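Prolyl-tRNA synthetase (Giardia lamblia ATCC 50803, PDB 3IAL) probably catalyses the ATP-dependent attachment of L-proline to tRNA(Pro), passing through a prolyl-adenylate intermediate. Local coordinates at residues F50-M62 with G272-I284. Numbering follows the deposited sequence.
With PR8 (5'-O-[(R)-hydroxy{[(2S)-pyrrolidin-2-ylcarbonyl]oxy}phosphoryl]adenosine), chain H.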
ATOM      1  N   PHE B  50      -5.267  -5.032 -12.419  1.00 29.88           N
ATOM      2  CA  PHE B  50      -4.625  -6.052 -11.600  1.00 28.41           C
ATOM      3  C   PHE B  50      -5.722  -6.855 -10.901  1.00 29.17           C
ATOM      4  O   PHE B  50      -6.375  -6.346  -9.986  1.00 29.93           O
ATOM      5  CB  PHE B  50      -3.721  -5.414 -10.543  1.00 29.55           C
ATOM      6  CG  PHE B  50      -2.252  -5.492 -10.843  1.00 29.42           C
ATOM      7  CD1 PHE B  50      -1.609  -6.722 -10.935  1.00 31.53           C
ATOM      8  CD2 PHE B  50      -1.499  -4.335 -10.969  1.00 29.71           C
ATOM      9  CE1 PHE B  50      -0.234  -6.797 -11.184  1.00 33.55           C
ATOM     10  CE2 PHE B  50      -0.145  -4.395 -11.220  1.00 30.52           C
ATOM     11  CZ  PHE B  50       0.496  -5.634 -11.324  1.00 34.82           C
ATOM     12  N   ARG B  51      -5.928  -8.106 -11.318  1.00 26.81           N
ATOM     13  CA  ARG B  51      -6.888  -8.986 -10.639  1.00 26.43           C
ATOM     14  C   ARG B  51      -6.269  -9.552  -9.350  1.00 24.16           C
ATOM     15  O   ARG B  51      -5.050  -9.502  -9.187  1.00 24.82           O
ATOM     16  CB  ARG B  51      -7.333 -10.099 -11.587  1.00 27.55           C
ATOM     17  CG  ARG B  51      -7.915  -9.570 -12.887  1.00 28.42           C
ATOM     18  CD  ARG B  51      -8.482 -10.681 -13.725  1.00 29.81           C
ATOM     19  NE  ARG B  51      -9.679 -11.261 -13.124  1.00 28.97           N
ATOM     20  CZ  ARG B  51     -10.463 -12.153 -13.724  1.00 27.63           C
ATOM     21  NH1 ARG B  51     -10.174 -12.585 -14.950  1.00 25.78           N
ATOM     22  NH2 ARG B  51     -11.534 -12.618 -13.093  1.00 25.83           N
ATOM     23  N   PRO B  52      -7.098 -10.091  -8.432  1.00 25.56           N
ATOM     24  CA  PRO B  52      -6.637 -10.471  -7.080  1.00 26.45           C
ATOM     25  C   PRO B  52      -5.369 -11.313  -6.989  1.00 26.49           C
ATOM     26  O   PRO B  52      -4.457 -10.984  -6.217  1.00 26.56           O
ATOM     27  CB  PRO B  52      -7.821 -11.262  -6.531  1.00 26.71           C
ATOM     28  CG  PRO B  52      -8.991 -10.618  -7.141  1.00 25.58           C
ATOM     29  CD  PRO B  52      -8.560 -10.259  -8.546  1.00 25.63           C
ATOM     30  N   TYR B  53      -5.321 -12.401  -7.754  1.00 24.86           N
ATOM     31  CA  TYR B  53      -4.201 -13.327  -7.680  1.00 22.69           C
ATOM     32  C   TYR B  53      -2.902 -12.628  -8.096  1.00 22.42           C
ATOM     33  O   TYR B  53      -1.868 -12.800  -7.462  1.00 21.44           O
ATOM     34  CB  TYR B  53      -4.472 -14.568  -8.549  1.00 23.36           C
ATOM     35  CG  TYR B  53      -3.660 -15.762  -8.135  1.00 21.77           C
ATOM     36  CD1 TYR B  53      -3.968 -16.460  -6.969  1.00 24.05           C
ATOM     37  CD2 TYR B  53      -2.574 -16.189  -8.891  1.00 22.85           C
ATOM     38  CE1 TYR B  53      -3.222 -17.557  -6.573  1.00 24.42           C
ATOM     39  CE2 TYR B  53      -1.814 -17.291  -8.500  1.00 22.71           C
ATOM     40  CZ  TYR B  53      -2.145 -17.960  -7.334  1.00 23.52           C
ATOM     41  OH  TYR B  53      -1.415 -19.034  -6.936  1.00 23.16           O
ATOM     42  N   GLY B  54      -2.969 -11.832  -9.158  1.00 22.57           N
ATOM     43  CA  GLY B  54      -1.841 -11.012  -9.580  1.00 24.66           C
ATOM     44  C   GLY B  54      -1.496  -9.870  -8.631  1.00 24.62           C
ATOM     45  O   GLY B  54      -0.321  -9.652  -8.322  1.00 23.70           O
ATOM     46  N   PHE B  55      -2.500  -9.128  -8.152  1.00 25.17           N
ATOM     47  CA  PHE B  55      -2.189  -7.988  -7.280  1.00 25.43           C
ATOM     48  C   PHE B  55      -1.517  -8.402  -5.968  1.00 24.04           C
ATOM     49  O   PHE B  55      -0.698  -7.658  -5.441  1.00 24.70           O
ATOM     50  CB  PHE B  55      -3.402  -7.116  -6.949  1.00 25.64           C
ATOM     51  CG  PHE B  55      -3.016  -5.821  -6.287  1.00 25.93           C
ATOM     52  CD1 PHE B  55      -2.347  -4.844  -7.011  1.00 28.21           C
ATOM     53  CD2 PHE B  55      -3.237  -5.611  -4.932  1.00 27.74           C
ATOM     54  CE1 PHE B  55      -1.945  -3.653  -6.404  1.00 31.81           C
ATOM     55  CE2 PHE B  55      -2.845  -4.412  -4.320  1.00 26.69           C
ATOM     56  CZ  PHE B  55      -2.205  -3.437  -5.061  1.00 25.98           C
ATOM     57  N   PHE B  56      -1.860  -9.575  -5.442  1.00 23.28           N
ATOM     58  CA  PHE B  56      -1.208 -10.065  -4.230  1.00 24.56           C
ATOM     59  C   PHE B  56       0.320 -10.137  -4.392  1.00 25.27           C
ATOM     60  O   PHE B  56       1.060  -9.833  -3.461  1.00 25.41           O
ATOM     61  CB  PHE B  56      -1.740 -11.440  -3.806  1.00 25.04           C
ATOM     62  CG  PHE B  56      -1.024 -11.995  -2.621  1.00 25.25           C
ATOM     63  CD1 PHE B  56      -1.541 -11.830  -1.350  1.00 30.52           C
ATOM     64  CD2 PHE B  56       0.218 -12.601  -2.765  1.00 23.72           C
ATOM     65  CE1 PHE B  56      -0.861 -12.293  -0.246  1.00 29.68           C
ATOM     66  CE2 PHE B  56       0.907 -13.067  -1.659  1.00 28.73           C
ATOM     67  CZ  PHE B  56       0.364 -12.911  -0.397  1.00 27.13           C
ATOM     68  N   MET B  57       0.772 -10.549  -5.575  1.00 24.42           N
ATOM     69  CA  MET B  57       2.203 -10.683  -5.869  1.00 23.43           C
ATOM     70  C   MET B  57       2.894  -9.319  -5.916  1.00 23.42           C
ATOM     71  O   MET B  57       3.968  -9.139  -5.350  1.00 23.57           O
ATOM     72  CB  MET B  57       2.400 -11.384  -7.209  1.00 21.57           C
ATOM     73  CG  MET B  57       1.717 -12.766  -7.327  1.00 22.60           C
ATOM     74  SD  MET B  57       1.726 -13.397  -9.015  1.00 25.61           S
ATOM     75  CE  MET B  57       0.628 -14.837  -8.853  1.00 20.55           C
ATOM     76  N   GLU B  58       2.258  -8.368  -6.593  1.00 25.94           N
ATOM     77  CA  GLU B  58       2.778  -7.008  -6.747  1.00 26.67           C
ATOM     78  C   GLU B  58       2.868  -6.323  -5.399  1.00 27.59           C
ATOM     79  O   GLU B  58       3.878  -5.693  -5.072  1.00 26.15           O
ATOM     80  CB  GLU B  58       1.862  -6.188  -7.668  1.00 25.35           C
ATOM     81  CG  GLU B  58       2.264  -4.722  -7.825  1.00 29.02           C
ATOM     82  CD  GLU B  58       3.562  -4.525  -8.587  1.00 29.43           C
ATOM     83  OE1 GLU B  58       4.085  -5.500  -9.186  1.00 26.62           O
ATOM     84  OE2 GLU B  58       4.051  -3.376  -8.596  1.00 25.09           O
ATOM     85  N   ASN B  59       1.797  -6.445  -4.628  1.00 27.42           N
ATOM     86  CA  ASN B  59       1.737  -5.849  -3.306  1.00 28.08           C
ATOM     87  C   ASN B  59       2.801  -6.443  -2.389  1.00 29.11           C
ATOM     88  O   ASN B  59       3.424  -5.722  -1.611  1.00 28.45           O
ATOM     89  CB  ASN B  59       0.359  -6.053  -2.701  1.00 28.91           C
ATOM     90  CG  ASN B  59       0.126  -5.191  -1.481  1.00 34.01           C
ATOM     91  OD1 ASN B  59      -0.196  -5.697  -0.409  1.00 40.71           O
ATOM     92  ND2 ASN B  59       0.295  -3.882  -1.636  1.00 28.99           N
ATOM     93  N   ALA B  60       3.029  -7.751  -2.507  1.00 27.99           N
ATOM     94  CA  ALA B  60       4.046  -8.424  -1.699  1.00 26.13           C
ATOM     95  C   ALA B  60       5.441  -7.922  -2.042  1.00 24.60           C
ATOM     96  O   ALA B  60       6.263  -7.707  -1.152  1.00 27.45           O
ATOM     97  CB  ALA B  60       3.962  -9.932  -1.876  1.00 26.43           C
ATOM     98  N   ILE B  61       5.713  -7.736  -3.329  1.00 25.29           N
ATOM     99  CA  ILE B  61       7.011  -7.233  -3.762  1.00 24.76           C
ATOM    100  C   ILE B  61       7.247  -5.821  -3.211  1.00 25.09           C
ATOM    101  O   ILE B  61       8.310  -5.546  -2.614  1.00 23.47           O
ATOM    102  CB  ILE B  61       7.143  -7.237  -5.288  1.00 25.69           C
ATOM    103  CG1 ILE B  61       7.288  -8.681  -5.796  1.00 25.37           C
ATOM    104  CG2 ILE B  61       8.349  -6.388  -5.728  1.00 24.52           C
ATOM    105  CD1 ILE B  61       7.138  -8.830  -7.294  1.00 20.71           C
ATOM    106  N   MET B  62       6.251  -4.951  -3.376  1.00 23.67           N
ATOM    107  CA  MET B  62       6.373  -3.547  -2.941  1.00 27.41           C
ATOM    108  C   MET B  62       6.378  -3.406  -1.418  1.00 28.67           C
ATOM    109  O   MET B  62       7.098  -2.567  -0.882  1.00 28.02           O
ATOM    110  CB  MET B  62       5.287  -2.664  -3.573  1.00 26.06           C
ATOM    111  CG  MET B  62       5.377  -2.605  -5.102  1.00 24.33           C
ATOM    112  SD  MET B  62       6.933  -1.887  -5.671  1.00 28.64           S
ATOM    113  CE  MET B  62       6.960  -2.487  -7.360  1.00 27.15           C
ATOM    114  N   GLY B 272      14.232   3.301  -8.610  1.00 22.98           N
ATOM    115  CA  GLY B 272      12.899   2.910  -9.051  1.00 24.66           C
ATOM    116  C   GLY B 272      12.808   1.443  -9.418  1.00 23.22           C
ATOM    117  O   GLY B 272      13.676   0.912 -10.114  1.00 22.61           O
ATOM    118  N   ILE B 273      11.762   0.795  -8.920  1.00 24.17           N
ATOM    119  CA  ILE B 273      11.350  -0.538  -9.365  1.00 24.93           C
ATOM    120  C   ILE B 273       9.840  -0.540  -9.618  1.00 25.16           C
ATOM    121  O   ILE B 273       9.078   0.130  -8.924  1.00 25.46           O
ATOM    122  CB  ILE B 273      11.719  -1.661  -8.363  1.00 23.74           C
ATOM    123  CG1 ILE B 273      11.109  -1.411  -6.979  1.00 25.16           C
ATOM    124  CG2 ILE B 273      13.221  -1.808  -8.272  1.00 23.39           C
ATOM    125  CD1 ILE B 273      11.003  -2.683  -6.112  1.00 22.64           C
ATOM    126  N   SER B 274       9.421  -1.284 -10.633  1.00 23.94           N
ATOM    127  CA  SER B 274       8.040  -1.313 -11.049  1.00 23.42           C
ATOM    128  C   SER B 274       7.529  -2.759 -11.108  1.00 24.21           C
ATOM    129  O   SER B 274       8.168  -3.677 -10.583  1.00 24.22           O
ATOM    130  CB  SER B 274       7.929  -0.662 -12.423  1.00 23.27           C
ATOM    131  OG  SER B 274       8.390  -1.549 -13.433  1.00 24.51           O
ATOM    132  N   THR B 275       6.383  -2.933 -11.767  1.00 25.60           N
ATOM    133  CA  THR B 275       5.775  -4.238 -12.044  1.00 26.71           C
ATOM    134  C   THR B 275       6.659  -5.179 -12.875  1.00 27.10           C
ATOM    135  O   THR B 275       6.399  -6.389 -12.941  1.00 28.02           O
ATOM    136  CB  THR B 275       4.470  -4.053 -12.829  1.00 27.74           C
ATOM    137  OG1 THR B 275       4.742  -3.314 -14.026  1.00 32.46           O
ATOM    138  CG2 THR B 275       3.427  -3.309 -11.991  1.00 29.94           C
ATOM    139  N   ARG B 276       7.679  -4.623 -13.525  1.00 24.90           N
ATOM    140  CA  ARG B 276       8.679  -5.423 -14.246  1.00 25.29           C
ATOM    141  C   ARG B 276       9.403  -6.452 -13.376  1.00 25.01           C
ATOM    142  O   ARG B 276       9.841  -7.478 -13.881  1.00 24.68           O
ATOM    143  CB  ARG B 276       9.716  -4.508 -14.899  1.00 24.65           C
ATOM    144  CG  ARG B 276       9.161  -3.733 -16.052  1.00 25.38           C
ATOM    145  CD  ARG B 276      10.223  -2.869 -16.669  1.00 24.30           C
ATOM    146  NE  ARG B 276       9.817  -2.397 -17.980  1.00 24.41           N
ATOM    147  CZ  ARG B 276      10.588  -1.717 -18.813  1.00 29.90           C
ATOM    148  NH1 ARG B 276      11.842  -1.404 -18.481  1.00 28.64           N
ATOM    149  NH2 ARG B 276      10.097  -1.354 -19.995  1.00 32.24           N
ATOM    150  N   VAL B 277       9.552  -6.170 -12.083  1.00 25.90           N
ATOM    151  CA  VAL B 277      10.154  -7.130 -11.148  1.00 24.90           C
ATOM    152  C   VAL B 277       9.300  -8.406 -11.108  1.00 26.63           C
ATOM    153  O   VAL B 277       9.829  -9.520 -11.221  1.00 24.67           O
ATOM    154  CB  VAL B 277      10.288  -6.549  -9.727  1.00 25.32           C
ATOM    155  CG1 VAL B 277      10.950  -7.557  -8.785  1.00 22.15           C
ATOM    156  CG2 VAL B 277      11.079  -5.241  -9.741  1.00 26.97           C
ATOM    157  N   LEU B 278       7.982  -8.226 -10.970  1.00 24.64           N
ATOM    158  CA  LEU B 278       7.031  -9.335 -11.017  1.00 24.07           C
ATOM    159  C   LEU B 278       7.095 -10.033 -12.378  1.00 25.73           C
ATOM    160  O   LEU B 278       7.150 -11.256 -12.445  1.00 27.78           O
ATOM    161  CB  LEU B 278       5.608  -8.846 -10.723  1.00 22.39           C
ATOM    162  CG  LEU B 278       4.480  -9.882 -10.699  1.00 24.30           C
ATOM    163  CD1 LEU B 278       4.737 -10.933  -9.627  1.00 19.31           C
ATOM    164  CD2 LEU B 278       3.114  -9.210 -10.487  1.00 23.67           C
ATOM    165  N   ALA B 279       7.112  -9.256 -13.456  1.00 25.53           N
ATOM    166  CA  ALA B 279       7.275  -9.820 -14.798  1.00 27.37           C
ATOM    167  C   ALA B 279       8.464 -10.790 -14.852  1.00 28.03           C
ATOM    168  O   ALA B 279       8.331 -11.903 -15.367  1.00 26.14           O
ATOM    169  CB  ALA B 279       7.440  -8.723 -15.830  1.00 26.62           C
ATOM    170  N   CYS B 280       9.607 -10.369 -14.310  1.00 28.29           N
ATOM    171  CA  CYS B 280      10.828 -11.195 -14.299  1.00 29.77           C
ATOM    172  C   CYS B 280      10.647 -12.507 -13.530  1.00 29.31           C
ATOM    173  O   CYS B 280      10.898 -13.580 -14.064  1.00 28.78           O
ATOM    174  CB  CYS B 280      12.009 -10.425 -13.704  1.00 30.79           C
ATOM    175  SG  CYS B 280      12.671  -9.124 -14.759  1.00 28.49           S
ATOM    176  N   ALA B 281      10.202 -12.403 -12.285  1.00 30.74           N
ATOM    177  CA  ALA B 281       9.996 -13.566 -11.416  1.00 30.69           C
ATOM    178  C   ALA B 281       9.050 -14.586 -12.038  1.00 31.47           C
ATOM    179  O   ALA B 281       9.297 -15.789 -11.962  1.00 30.13           O
ATOM    180  CB  ALA B 281       9.460 -13.127 -10.078  1.00 30.65           C
ATOM    181  N   LEU B 282       7.967 -14.112 -12.651  1.00 29.67           N
ATOM    182  CA  LEU B 282       6.987 -15.026 -13.241  1.00 28.42           C
ATOM    183  C   LEU B 282       7.564 -15.681 -14.490  1.00 27.36           C
ATOM    184  O   LEU B 282       7.401 -16.881 -14.701  1.00 24.93           O
ATOM    185  CB  LEU B 282       5.683 -14.307 -13.579  1.00 26.41           C
ATOM    186  CG  LEU B 282       4.907 -13.656 -12.419  1.00 28.21           C
ATOM    187  CD1 LEU B 282       3.616 -13.091 -12.961  1.00 21.01           C
ATOM    188  CD2 LEU B 282       4.628 -14.601 -11.252  1.00 20.53           C
ATOM    189  N   SER B 283       8.254 -14.881 -15.295  1.00 26.89           N
ATOM    190  CA  SER B 283       8.688 -15.296 -16.623  1.00 27.55           C
ATOM    191  C   SER B 283       9.845 -16.284 -16.559  1.00 27.81           C
ATOM    192  O   SER B 283       9.880 -17.267 -17.309  1.00 26.53           O
ATOM    193  CB  SER B 283       9.088 -14.073 -17.451  1.00 26.40           C
ATOM    194  OG  SER B 283       7.961 -13.243 -17.734  1.00 25.19           O
ATOM    195  N   ILE B 284      10.784 -16.012 -15.659  1.00 27.51           N
ATOM    196  CA  ILE B 284      12.000 -16.797 -15.547  1.00 28.19           C
ATOM    197  C   ILE B 284      11.739 -18.169 -14.922  1.00 29.37           C
ATOM    198  O   ILE B 284      12.297 -19.171 -15.371  1.00 29.68           O
ATOM    199  CB  ILE B 284      13.068 -16.050 -14.742  1.00 27.36           C
ATOM    200  CG1 ILE B 284      13.521 -14.804 -15.518  1.00 28.61           C
ATOM    201  CG2 ILE B 284      14.250 -16.975 -14.456  1.00 25.22           C
ATOM    202  CD1 ILE B 284      14.473 -13.892 -14.770  1.00 29.56           C
TER
HETATM  203  C   PR8 H 601      13.360   6.469 -12.726  1.00 41.68           C
HETATM  204  N   PR8 H 601      12.628   8.233 -11.247  1.00 37.95           N
HETATM  205  O   PR8 H 601      12.279   6.659 -13.286  1.00 39.80           O
HETATM  206  P   PR8 H 601      13.822   4.612 -14.313  0.70 54.76           P
HETATM  207  N1  PR8 H 601       6.126  -0.219 -17.750  0.70 38.84           N
HETATM  208  C2  PR8 H 601       6.519  -0.878 -16.665  0.70 36.35           C
HETATM  209  N3  PR8 H 601       7.610  -0.528 -15.978  0.70 36.19           N
HETATM  210  C4  PR8 H 601       8.360   0.506 -16.356  0.70 40.17           C
HETATM  211  C5  PR8 H 601       7.984   1.214 -17.493  0.70 44.07           C
HETATM  212  C6  PR8 H 601       6.841   0.835 -18.190  0.70 44.75           C
HETATM  213  N6  PR8 H 601       6.463   1.508 -19.277  0.70 47.85           N
HETATM  214  N7  PR8 H 601       8.872   2.185 -17.667  0.70 45.67           N
HETATM  215  C8  PR8 H 601       9.774   2.098 -16.686  0.70 49.61           C
HETATM  216  N9  PR8 H 601       9.473   1.068 -15.883  0.70 48.94           N
HETATM  217  CA  PR8 H 601      13.728   7.284 -11.487  1.00 37.84           C
HETATM  218  CB  PR8 H 601      13.782   6.356 -10.285  1.00 35.99           C
HETATM  219  CD  PR8 H 601      12.250   8.119  -9.843  1.00 37.80           C
HETATM  220  CG  PR8 H 601      12.470   6.632  -9.538  1.00 35.60           C
HETATM  221  C1' PR8 H 601      10.267   0.665 -14.678  0.70 52.31           C
HETATM  222  O10 PR8 H 601      14.316   5.586 -13.124  1.00 43.66           O
HETATM  223  O1P PR8 H 601      13.703   5.299 -15.624  0.70 56.60           O
HETATM  224  C2' PR8 H 601      11.659   0.098 -15.047  0.70 54.66           C
HETATM  225  O2' PR8 H 601      11.970  -1.024 -14.207  0.70 47.98           O
HETATM  226  O2P PR8 H 601      14.929   3.450 -14.383  0.70 58.29           O
HETATM  227  C3' PR8 H 601      12.591   1.223 -14.663  0.70 55.14           C
HETATM  228  O3' PR8 H 601      13.900   0.714 -14.393  0.70 53.41           O
HETATM  229  C4' PR8 H 601      11.901   1.621 -13.371  0.70 55.14           C
HETATM  230  O4' PR8 H 601      10.546   1.824 -13.829  0.70 53.59           O
HETATM  231  C5' PR8 H 601      12.539   2.884 -12.836  0.70 54.00           C
HETATM  232  O5' PR8 H 601      12.466   3.915 -13.801  0.70 54.92           O
HETATM  233  O   HOH W   1       6.927  -5.769  -9.343  1.00 24.88           O
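Leu278 fits as a knob into a hole formed by Gly54, Met57, Glu58 and Ile61, packing the motif 1 helix of a class II synthetase core against motif 3, the strand-turn-helix that carries part of the adenylate pocket. The short helical segments 52-62 and 276-284 cross at 114°, and Leu278 buries more area than any other residue of the contact. Its CG lies opposite the backbone N (chi1 -179°), which carries the two methyls toward the other helix; CD1 presses on Met57 CB at 3.4 Å, closer than usual for two carbons. Ile61 CD1 lies over Leu278 CB at 3.8 Å, while Met57 SD reaches past the knob to Leu282 CD2. Just before helix 52-62, Phe50 packs on Leu78 of the second subunit, and its ring edge meets Thr275 CG2 in plane.

Packing is looser where Ile61 CG2 lies 4.2 Å from Val277 CG1. Toward Met62 the contact turns polar, its CE resting 3.6 Å from Ser274 O. No direct hydrogen bond joins the segments; instead, a water bridges them. It donates to Glu58 OE1 at 2.9 Å and to Ser274 O, and accepts from the backbone N of Leu278. A bend at chi2 (68°) turns the buried Glu58 carboxylate across Thr275, with OE2 3.5 Å from Thr275 CG2; that same oxygen is hydrogen-bonded to His169 ND1. The water and His169 thus hold both carboxylate oxygens.

The example illustrates how a helix behind the adenylate pocket can be coupled through one water to a ligand-binding residue, Ser274. Arg276 sets one guanidinium face over adenine C4, offset toward the rim, its NE and NH1 held by the carbonyls of Ile163 and Gln237. Ser274 OG accepts from Arg276 N in a capping bond and donates to N3 of the adenine.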